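PDB 3QZ6: HpcH/HpaI aldolase from Desulfitobacterium hafniense, which is a member of the HpcH/HpaI aldolase family, built as a TIM barrel and assembled from two copies of the chain. Local coordinates for residues Asp28-Tyr33 and Asp39-Asp44; Ala148-Glu151 and Ala155-Asp158; Leu84-Ala89 and Ala110-Leu115; Ala170-Pro175 and Met232-Gly237. All coordinates share one frame; numbering follows the deposited sequence.

Interaction 1: Asp28-Tyr33 and Asp39-Asp44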
# COMPACT_ATOMS: atom_id res chain seq x y z
N ASP A 28 7.60 6.19 2.81
CA ASP A 28 8.42 5.02 2.52
C ASP A 28 7.96 4.28 1.27
O ASP A 28 8.69 3.43 0.76
CB ASP A 28 8.46 4.06 3.72
CG ASP A 28 9.50 4.47 4.75
OD1 ASP A 28 10.54 5.02 4.35
OD2 ASP A 28 9.30 4.22 5.96
N ILE A 29 6.77 4.60 0.76
CA ILE A 29 6.35 4.03 -0.52
C ILE A 29 7.39 4.37 -1.58
O ILE A 29 7.59 3.62 -2.54
CB ILE A 29 4.96 4.53 -0.99
CG1 ILE A 29 4.45 3.71 -2.18
CG2 ILE A 29 5.00 6.03 -1.38
CD1 ILE A 29 4.31 2.23 -1.86
N VAL A 30 8.06 5.50 -1.41
CA VAL A 30 9.09 5.93 -2.38
C VAL A 30 10.28 4.97 -2.37
O VAL A 30 10.83 4.63 -3.42
CB VAL A 30 9.60 7.34 -2.06
CG1 VAL A 30 10.78 7.70 -2.98
CG2 VAL A 30 8.48 8.36 -2.19
N ARG A 31 10.69 4.53 -1.19
CA ARG A 31 11.80 3.60 -1.08
C ARG A 31 11.42 2.22 -1.60
O ARG A 31 12.24 1.52 -2.21
CB ARG A 31 12.27 3.51 0.37
CG ARG A 31 12.63 4.86 0.96
CD ARG A 31 12.51 4.80 2.49
NE ARG A 31 13.72 4.24 3.02
CZ ARG A 31 13.92 3.76 4.24
NH1 ARG A 31 12.98 3.72 5.19
NH2 ARG A 31 15.12 3.30 4.50
N ILE A 32 10.17 1.84 -1.38
CA ILE A 32 9.67 0.58 -1.93
C ILE A 32 9.69 0.63 -3.46
O ILE A 32 10.11 -0.32 -4.12
CB ILE A 32 8.26 0.28 -1.42
CG1 ILE A 32 8.34 -0.26 0.02
CG2 ILE A 32 7.57 -0.74 -2.32
CD1 ILE A 32 6.99 -0.41 0.70
N TYR A 33 9.25 1.76 -4.01
CA TYR A 33 9.21 1.91 -5.46
C TYR A 33 10.62 1.97 -6.08
O TYR A 33 10.85 1.42 -7.16
CB TYR A 33 8.37 3.14 -5.85
CG TYR A 33 6.86 2.87 -5.84
CD1 TYR A 33 6.36 1.58 -5.67
CD2 TYR A 33 5.95 3.90 -6.01
CE1 TYR A 33 4.98 1.32 -5.68
CE2 TYR A 33 4.57 3.67 -6.02
CZ TYR A 33 4.09 2.38 -5.86
OH TYR A 33 2.72 2.16 -5.88
N ASP A 39 11.22 4.16 -12.18
CA ASP A 39 11.88 5.44 -12.42
C ASP A 39 11.10 6.63 -11.86
O ASP A 39 11.68 7.64 -11.49
CB ASP A 39 12.06 5.64 -13.92
CG ASP A 39 12.99 4.62 -14.52
OD1 ASP A 39 14.20 4.74 -14.26
OD2 ASP A 39 12.50 3.69 -15.19
N TYR A 40 9.77 6.51 -11.83
CA TYR A 40 8.93 7.62 -11.41
C TYR A 40 7.58 7.10 -10.92
O TYR A 40 7.27 5.92 -11.06
CB TYR A 40 8.72 8.61 -12.57
CG TYR A 40 7.83 8.07 -13.68
CD1 TYR A 40 6.47 8.37 -13.74
CD2 TYR A 40 8.35 7.24 -14.68
CE1 TYR A 40 5.65 7.87 -14.74
CE2 TYR A 40 7.55 6.74 -15.69
CZ TYR A 40 6.20 7.06 -15.72
OH TYR A 40 5.41 6.56 -16.72
N PHE A 41 6.80 7.98 -10.31
CA PHE A 41 5.40 7.66 -10.06
C PHE A 41 4.60 8.93 -10.14
O PHE A 41 5.15 10.04 -10.09
CB PHE A 41 5.20 6.95 -8.71
CG PHE A 41 5.64 7.77 -7.52
CD1 PHE A 41 4.75 8.63 -6.89
CD2 PHE A 41 6.93 7.66 -7.03
CE1 PHE A 41 5.15 9.37 -5.79
CE2 PHE A 41 7.35 8.39 -5.94
CZ PHE A 41 6.46 9.24 -5.30
N ILE A 42 3.29 8.79 -10.30
CA ILE A 42 2.45 9.95 -10.51
C ILE A 42 1.44 10.04 -9.40
O ILE A 42 0.64 9.13 -9.20
CB ILE A 42 1.72 9.87 -11.86
CG1 ILE A 42 2.71 9.57 -13.00
CG2 ILE A 42 0.94 11.17 -12.12
CD1 ILE A 42 2.14 9.79 -14.39
N VAL A 43 1.49 11.14 -8.65
CA VAL A 43 0.54 11.34 -7.57
C VAL A 43 -0.78 11.80 -8.18
O VAL A 43 -0.81 12.77 -8.94
CB VAL A 43 1.05 12.39 -6.56
CG1 VAL A 43 0.02 12.59 -5.45
CG2 VAL A 43 2.41 11.94 -5.98
N ASP A 44 -1.86 11.11 -7.85
CA ASP A 44 -3.17 11.44 -8.43
C ASP A 44 -3.90 12.52 -7.63
O ASP A 44 -4.66 12.21 -6.72
CB ASP A 44 -4.05 10.20 -8.52
CG ASP A 44 -5.17 10.37 -9.54
OD1 ASP A 44 -5.43 11.52 -9.94
OD2 ASP A 44 -5.79 9.36 -9.93
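Phe41 of strand 40-44 pushes its ring outward against Tyr33 and Val30 of helix 29-35, inside the first beta-alpha-beta unit of a TIM barrel, where strand 16-21, this helix and strand 40-44 follow one another along the chain. All three side chains are buried, and no hydrogen bond joins the two segments, whose contact is apolar and aromatic. Phe41 CG stands between the backbone N and the carbonyl carbon (chi1 61°), a cramped setting that an extended strand tolerates and that sends the ring out toward the helix. Tyr33 answers with one edge. The two rings form an offset edge-to-face pair with planes at 60° and centroids 6.0 Å apart, and Tyr33 CD2 lies 4.0 Å from Phe41 CD2. One turn earlier on the helix, Val30 reaches the far end of the same phenyl group. A large flat side chain suits the strand position because it can meet two helix residues at once, while the short branched valine lets the helix come close. Ile29 lies against one face of the Tyr33 ring, its CG1 3.8 Å above the plane and displaced toward the rim, which probably limits how far the ring can turn. Around the contact, Val30 also packs on Val61 and Ala62 of helix 52-65, Phe41 touches Val69 of strand 68-72, and Tyr33 meets Thr246 of the second subunit. At the outer end of the phenyl ring, Val30 CG2, the methyl anti to its own carbonyl carbon, sits 3.8 Å from Phe41 CZ and 3.9 Å from Phe41 CE2.

Interaction 2: Ala148-Glu151 and Ala155-Asp158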
# COMPACT_ATOMS: atom_id res chain seq x y z
N ALA A 148 1.00 15.69 -21.79
CA ALA A 148 -0.42 15.86 -22.08
C ALA A 148 -1.15 14.52 -22.04
O ALA A 148 -0.73 13.56 -22.67
CB ALA A 148 -0.63 16.54 -23.43
N GLN A 149 -2.23 14.45 -21.28
CA GLN A 149 -3.05 13.25 -21.29
C GLN A 149 -4.28 13.46 -22.17
O GLN A 149 -5.02 14.41 -21.99
CB GLN A 149 -3.47 12.84 -19.88
CG GLN A 149 -4.38 11.63 -19.90
CD GLN A 149 -5.22 11.50 -18.64
OE1 GLN A 149 -4.98 10.63 -17.80
NE2 GLN A 149 -6.22 12.38 -18.50
N ILE A 150 -4.47 12.56 -23.13
CA ILE A 150 -5.54 12.68 -24.11
C ILE A 150 -6.71 11.77 -23.76
O ILE A 150 -6.53 10.56 -23.58
CB ILE A 150 -5.03 12.27 -25.51
CG1 ILE A 150 -3.82 13.13 -25.93
CG2 ILE A 150 -6.15 12.34 -26.53
CD1 ILE A 150 -4.09 14.65 -25.97
N GLU A 151 -7.90 12.35 -23.65
CA GLU A 151 -9.08 11.58 -23.24
C GLU A 151 -10.32 11.87 -24.08
O GLU A 151 -11.40 11.37 -23.77
CB GLU A 151 -9.43 11.91 -21.78
CG GLU A 151 -8.32 11.72 -20.79
CD GLU A 151 -8.81 11.90 -19.35
OE1 GLU A 151 -9.37 12.98 -19.04
OE2 GLU A 151 -8.66 10.95 -18.55
N ALA A 155 -9.78 15.92 -29.00
CA ALA A 155 -8.35 16.15 -28.80
C ALA A 155 -7.55 15.33 -29.81
O ALA A 155 -6.55 15.80 -30.36
CB ALA A 155 -7.93 15.80 -27.36
N VAL A 156 -7.99 14.10 -30.04
CA VAL A 156 -7.35 13.26 -31.04
C VAL A 156 -7.39 13.92 -32.42
O VAL A 156 -6.40 13.95 -33.15
CB VAL A 156 -8.01 11.88 -31.10
CG1 VAL A 156 -7.43 11.06 -32.24
CG2 VAL A 156 -7.83 11.16 -29.78
N GLU A 157 -8.55 14.47 -32.77
CA GLU A 157 -8.71 15.15 -34.05
C GLU A 157 -7.82 16.39 -34.15
O GLU A 157 -7.34 16.74 -35.22
CB GLU A 157 -10.17 15.56 -34.25
CG GLU A 157 -11.13 14.40 -34.42
CD GLU A 157 -12.58 14.84 -34.40
OE1 GLU A 157 -13.47 13.99 -34.61
OE2 GLU A 157 -12.83 16.05 -34.18
N ASP A 158 -7.58 17.04 -33.02
CA ASP A 158 -6.81 18.28 -33.01
C ASP A 158 -5.41 18.06 -32.46
O ASP A 158 -4.75 19.00 -32.00
CB ASP A 158 -7.54 19.35 -32.19
CG ASP A 158 -7.00 20.74 -32.44
OD1 ASP A 158 -6.47 20.98 -33.54
OD2 ASP A 158 -7.11 21.59 -31.53
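Ile150, the last residue of strand 145-150, meets Ala155 and Val156 of the short helix 153-157 through a single methyl group. Its CG2 branch is 3.8 Å from Val156 CG2 and 4.0 Å from Ala155 CB, so one carbon touches both helix residues. With CG2 anti to the backbone N of Ile150 and CG1 anti to the carbonyl carbon (chi1 -58°), the two branches part: the methyl faces the helix, and the longer arm is left to pack on Val171. A beta-branched residue fits an extended strand and offers those two directions of packing. Alanine keeps the helix backbone near, with the CA atoms of Ile150 and Ala155 6.5 Å apart, and Val156 adds a methyl from the next position, the two branched chains crossing at a slant. The packing is tight but small in extent and wholly apolar. Beyond it the helix turns to solvent: Glu157 is exposed, and Asp158, partly exposed, is where the helical backbone angles end, a weak bond from Asp158 N to Ala155 O marking the final turn. This pairing ties the fifth barrel strand to the helix that follows it. Val156 also packs on Cys196, Lys199 and Val200 of helix 191-207, while Ile159 and Ile162 of helix 159-163 pack on Ile150 and Ala155 respectively.

Interaction 3: Leu84-Ala89 and Ala110-Leu115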
# COMPACT_ATOMS: atom_id res chain seq x y z
N LEU A 84 3.86 23.17 -6.83
CA LEU A 84 4.32 21.79 -6.93
C LEU A 84 5.72 21.71 -7.52
O LEU A 84 6.51 20.87 -7.10
CB LEU A 84 3.33 20.92 -7.71
CG LEU A 84 2.00 20.66 -6.97
CD1 LEU A 84 0.98 20.01 -7.89
CD2 LEU A 84 2.23 19.81 -5.71
N LEU A 85 6.03 22.56 -8.50
CA LEU A 85 7.39 22.59 -9.05
C LEU A 85 8.37 23.10 -7.99
O LEU A 85 9.49 22.60 -7.88
CB LEU A 85 7.48 23.47 -10.29
CG LEU A 85 6.78 22.95 -11.55
CD1 LEU A 85 6.93 23.95 -12.68
CD2 LEU A 85 7.35 21.60 -11.98
N ASP A 86 7.95 24.10 -7.23
CA ASP A 86 8.83 24.66 -6.21
C ASP A 86 9.11 23.60 -5.14
O ASP A 86 10.25 23.43 -4.70
CB ASP A 86 8.20 25.90 -5.56
CG ASP A 86 8.25 27.12 -6.48
OD1 ASP A 86 9.03 27.10 -7.45
OD2 ASP A 86 7.52 28.09 -6.23
N ILE A 87 8.07 22.87 -4.76
CA ILE A 87 8.21 21.81 -3.76
C ILE A 87 9.16 20.72 -4.25
O ILE A 87 9.92 20.14 -3.47
CB ILE A 87 6.84 21.22 -3.38
CG1 ILE A 87 6.05 22.22 -2.53
CG2 ILE A 87 6.99 19.91 -2.62
CD1 ILE A 87 4.51 21.94 -2.52
N GLY A 88 9.14 20.43 -5.55
CA GLY A 88 10.11 19.50 -6.11
C GLY A 88 9.59 18.39 -7.01
O GLY A 88 10.34 17.49 -7.39
N ALA A 89 8.31 18.43 -7.35
CA ALA A 89 7.81 17.53 -8.37
C ALA A 89 8.57 17.87 -9.65
O ALA A 89 8.86 19.04 -9.91
CB ALA A 89 6.32 17.72 -8.58
N ALA A 110 4.93 27.01 -15.90
CA ALA A 110 5.92 26.02 -15.49
C ALA A 110 7.36 26.41 -15.79
O ALA A 110 8.29 25.86 -15.20
CB ALA A 110 5.62 24.68 -16.14
N LYS A 111 7.55 27.34 -16.72
CA LYS A 111 8.89 27.71 -17.17
C LYS A 111 9.29 29.09 -16.68
O LYS A 111 8.49 30.02 -16.71
CB LYS A 111 8.97 27.69 -18.71
CG LYS A 111 8.79 26.34 -19.34
CD LYS A 111 9.95 25.42 -19.03
CE LYS A 111 9.64 23.98 -19.40
NZ LYS A 111 9.98 23.66 -20.79
N TYR A 112 10.54 29.23 -16.26
CA TYR A 112 11.11 30.52 -15.91
C TYR A 112 11.28 31.38 -17.16
O TYR A 112 11.40 30.84 -18.26
CB TYR A 112 12.49 30.35 -15.27
CG TYR A 112 12.47 29.67 -13.92
CD1 TYR A 112 11.74 30.20 -12.86
CD2 TYR A 112 13.20 28.50 -13.70
CE1 TYR A 112 11.74 29.59 -11.62
CE2 TYR A 112 13.20 27.88 -12.45
CZ TYR A 112 12.47 28.43 -11.42
OH TYR A 112 12.46 27.83 -10.18
N PRO A 113 11.31 32.71 -17.00
CA PRO A 113 11.60 33.53 -18.18
C PRO A 113 12.91 33.08 -18.85
O PRO A 113 13.81 32.63 -18.15
CB PRO A 113 11.75 34.94 -17.60
CG PRO A 113 10.86 34.91 -16.37
CD PRO A 113 11.06 33.52 -15.80
N PRO A 114 13.02 33.22 -20.18
CA PRO A 114 12.04 33.80 -21.10
C PRO A 114 11.03 32.79 -21.67
O PRO A 114 10.19 33.16 -22.48
CB PRO A 114 12.92 34.34 -22.24
CG PRO A 114 14.03 33.37 -22.30
CD PRO A 114 14.28 32.90 -20.88
N LEU A 115 11.12 31.53 -21.25
CA LEU A 115 10.23 30.51 -21.79
C LEU A 115 8.84 30.53 -21.14
O LEU A 115 7.90 29.93 -21.67
CB LEU A 115 10.86 29.13 -21.67
CG LEU A 115 12.15 28.90 -22.47
CD1 LEU A 115 12.67 27.46 -22.28
CD2 LEU A 115 11.93 29.21 -23.96
O HOH W 1 10.87 28.94 -8.34
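Leu85 CG lies anti to its carbonyl carbon (chi1 -70°), and with chi2 extended at 178° the side chain reaches from helix 78-87 to the end of helix 100-110, where CD1 settles on Ala110. The methyl carbon Leu85 CD1 is 3.8 Å from Ala110 CB and 3.4 Å from Ala110 O. A small residue at this last helical position leaves room for the leucine to lie over the backbone as well as over the methyl. Nearby, Tyr112 has the same kind of first torsion, CG anti to the carbonyl carbon (chi1 -67°), which carries the phenol back toward Asp86. The two polar ends do not bond directly; a water bridges them, lying at the edge of the tyrosine ring and in its plane. It accepts from Tyr112 OH at 2.7 Å and donates to Asp86 OD1 at 2.8 Å. That carboxylate has further partners: Arg118 forms a salt bridge to OD1, and Gln82 bonds to OD2. The contact therefore joins two successive outer helices of the TIM barrel by an apolar touch beside a hydrated polar link. The water donates a hydrogen bond to the aspartate and accepts one from the phenol, which limits how the water can turn, and the arginine and glutamine would probably favour a charged Asp86.

Interaction 4: Ala170-Pro175 and Met232-Gly237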
# COMPACT_ATOMS: atom_id res chain seq x y z
N ALA A 170 5.74 15.15 -23.71
CA ALA A 170 5.26 13.79 -23.94
C ALA A 170 3.75 13.76 -24.02
O ALA A 170 3.07 14.71 -23.61
CB ALA A 170 5.76 12.88 -22.83
N VAL A 171 3.21 12.67 -24.56
CA VAL A 171 1.76 12.50 -24.62
C VAL A 171 1.38 11.11 -24.11
O VAL A 171 2.13 10.15 -24.29
CB VAL A 171 1.23 12.73 -26.06
CG1 VAL A 171 1.73 11.65 -27.00
CG2 VAL A 171 -0.29 12.78 -26.06
N ILE A 172 0.22 11.02 -23.47
CA ILE A 172 -0.26 9.75 -22.95
C ILE A 172 -1.79 9.73 -23.04
O ILE A 172 -2.40 10.71 -23.47
CB ILE A 172 0.28 9.49 -21.50
CG1 ILE A 172 0.17 8.02 -21.12
CG2 ILE A 172 -0.42 10.37 -20.48
CD1 ILE A 172 1.02 7.65 -19.90
N PHE A 173 -2.41 8.62 -22.66
CA PHE A 173 -3.87 8.48 -22.77
C PHE A 173 -4.53 8.22 -21.43
O PHE A 173 -3.91 7.67 -20.51
CB PHE A 173 -4.20 7.34 -23.72
CG PHE A 173 -3.47 7.42 -25.02
CD1 PHE A 173 -3.87 8.31 -25.99
CD2 PHE A 173 -2.35 6.63 -25.24
CE1 PHE A 173 -3.18 8.41 -27.19
CE2 PHE A 173 -1.65 6.72 -26.43
CZ PHE A 173 -2.07 7.61 -27.40
N GLY A 174 -5.80 8.60 -21.33
CA GLY A 174 -6.66 8.18 -20.24
C GLY A 174 -7.72 7.27 -20.84
O GLY A 174 -8.75 7.73 -21.31
N PRO A 175 -7.45 5.96 -20.85
CA PRO A 175 -8.29 5.04 -21.63
C PRO A 175 -9.75 4.99 -21.18
O PRO A 175 -10.64 4.85 -22.02
CB PRO A 175 -7.62 3.68 -21.41
CG PRO A 175 -6.22 4.00 -21.02
CD PRO A 175 -6.30 5.28 -20.24
N MSE A 232 7.66 6.51 -22.25
CA MSE A 232 6.99 6.75 -20.97
C MSE A 232 5.99 5.64 -20.67
O MSE A 232 4.86 5.68 -21.14
CB MSE A 232 6.28 8.11 -20.95
CG MSE A 232 7.19 9.29 -20.67
SE MSE A 232 7.92 9.28 -18.84
CE MSE A 232 6.29 9.64 -17.83
N LEU A 233 6.42 4.66 -19.89
CA LEU A 233 5.58 3.50 -19.63
C LEU A 233 4.98 3.61 -18.23
O LEU A 233 5.71 3.67 -17.25
CB LEU A 233 6.40 2.22 -19.75
CG LEU A 233 7.21 2.13 -21.05
CD1 LEU A 233 8.11 0.90 -21.05
CD2 LEU A 233 6.28 2.14 -22.26
N LEU A 234 3.65 3.63 -18.17
CA LEU A 234 2.92 3.83 -16.92
C LEU A 234 2.03 2.61 -16.67
O LEU A 234 1.08 2.37 -17.40
CB LEU A 234 2.05 5.08 -17.03
CG LEU A 234 1.28 5.46 -15.77
CD1 LEU A 234 2.26 5.74 -14.64
CD2 LEU A 234 0.38 6.68 -16.01
N TRP A 235 2.35 1.85 -15.63
CA TRP A 235 1.66 0.58 -15.39
C TRP A 235 0.99 0.52 -14.02
O TRP A 235 1.64 0.69 -12.99
CB TRP A 235 2.63 -0.60 -15.54
CG TRP A 235 2.07 -1.88 -14.99
CD1 TRP A 235 1.06 -2.63 -15.53
CD2 TRP A 235 2.47 -2.56 -13.80
NE1 TRP A 235 0.80 -3.72 -14.73
CE2 TRP A 235 1.66 -3.70 -13.66
CE3 TRP A 235 3.44 -2.31 -12.83
CZ2 TRP A 235 1.79 -4.58 -12.59
CZ3 TRP A 235 3.57 -3.19 -11.77
CH2 TRP A 235 2.75 -4.31 -11.67
N SER A 236 -0.32 0.29 -14.03
CA SER A 236 -1.06 -0.01 -12.80
C SER A 236 -0.91 1.07 -11.72
O SER A 236 -0.82 2.26 -12.02
CB SER A 236 -0.67 -1.39 -12.26
OG SER A 236 -1.56 -1.83 -11.25
N GLY A 237 -0.88 0.65 -10.46
CA GLY A 237 -0.81 1.61 -9.37
C GLY A 237 -0.88 0.93 -8.01
O GLY A 237 -1.14 -0.27 -7.94
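Ile172 and Leu234 meet inside the TIM barrel, where strands 170-173 and 232-237, one strand apart in the closed parallel sheet, both point side chains inward. Extended torsions give Ile172 its reach: CG1 is anti to the backbone N (chi1 -162°) and chi2 is 164°, so CD1 is held far out from its strand. There Ile172 CD1 lies 4.0 Å from Leu234 CB and 4.1 Å from Leu234 CD2. The leucine side chain runs at about a right angle to that of the isoleucine, which lets the terminal methyl rest against both the root and one branch. Two residues earlier on each strand, the contact is looser: Ala170 CB is 4.4 Å from CG of Met232, modelled as selenomethionine. The methionine folds back with three successive torsions of the same negative sense, a compact shape that its flexible, unbranched chain readily takes, while the small alanine leaves room for it. All four side chains are buried and apolar, as suits the inside of a barrel. The strand axes come within 8.9 Å and run parallel to within 28°, with strand 210-215 standing between them in the sheet. Phe214 of that strand touches Leu234, and on the other flank of strand 170-173, Met147 of strand 145-150 packs on Ala170 and Ile172.

Three of the contacts, 1, 2 and 4, reach the same closed sheet, and interaction 4 connects with both of the others. Toward interaction 2 the link is made by adjacent strands: Ile150 N lies 2.8 Å from Ile172 O, and Ala148 O 2.8 Å from Ile172 N, both probable hydrogen bonds. Toward interaction 1 it runs through the barrel interior, where Tyr40 OH is 3.0 Å from Leu233 O, probably bonded, and Ile42 packs on Leu234. Interactions 1 and 2 lie on opposite sides of the chain's centre, their centres 26 Å apart. Interaction 3 touches none of the others. The side chain of Tyr33 is about 11 Å from a bound zinc ion, and interactions 1 and 4 both touch the second subunit.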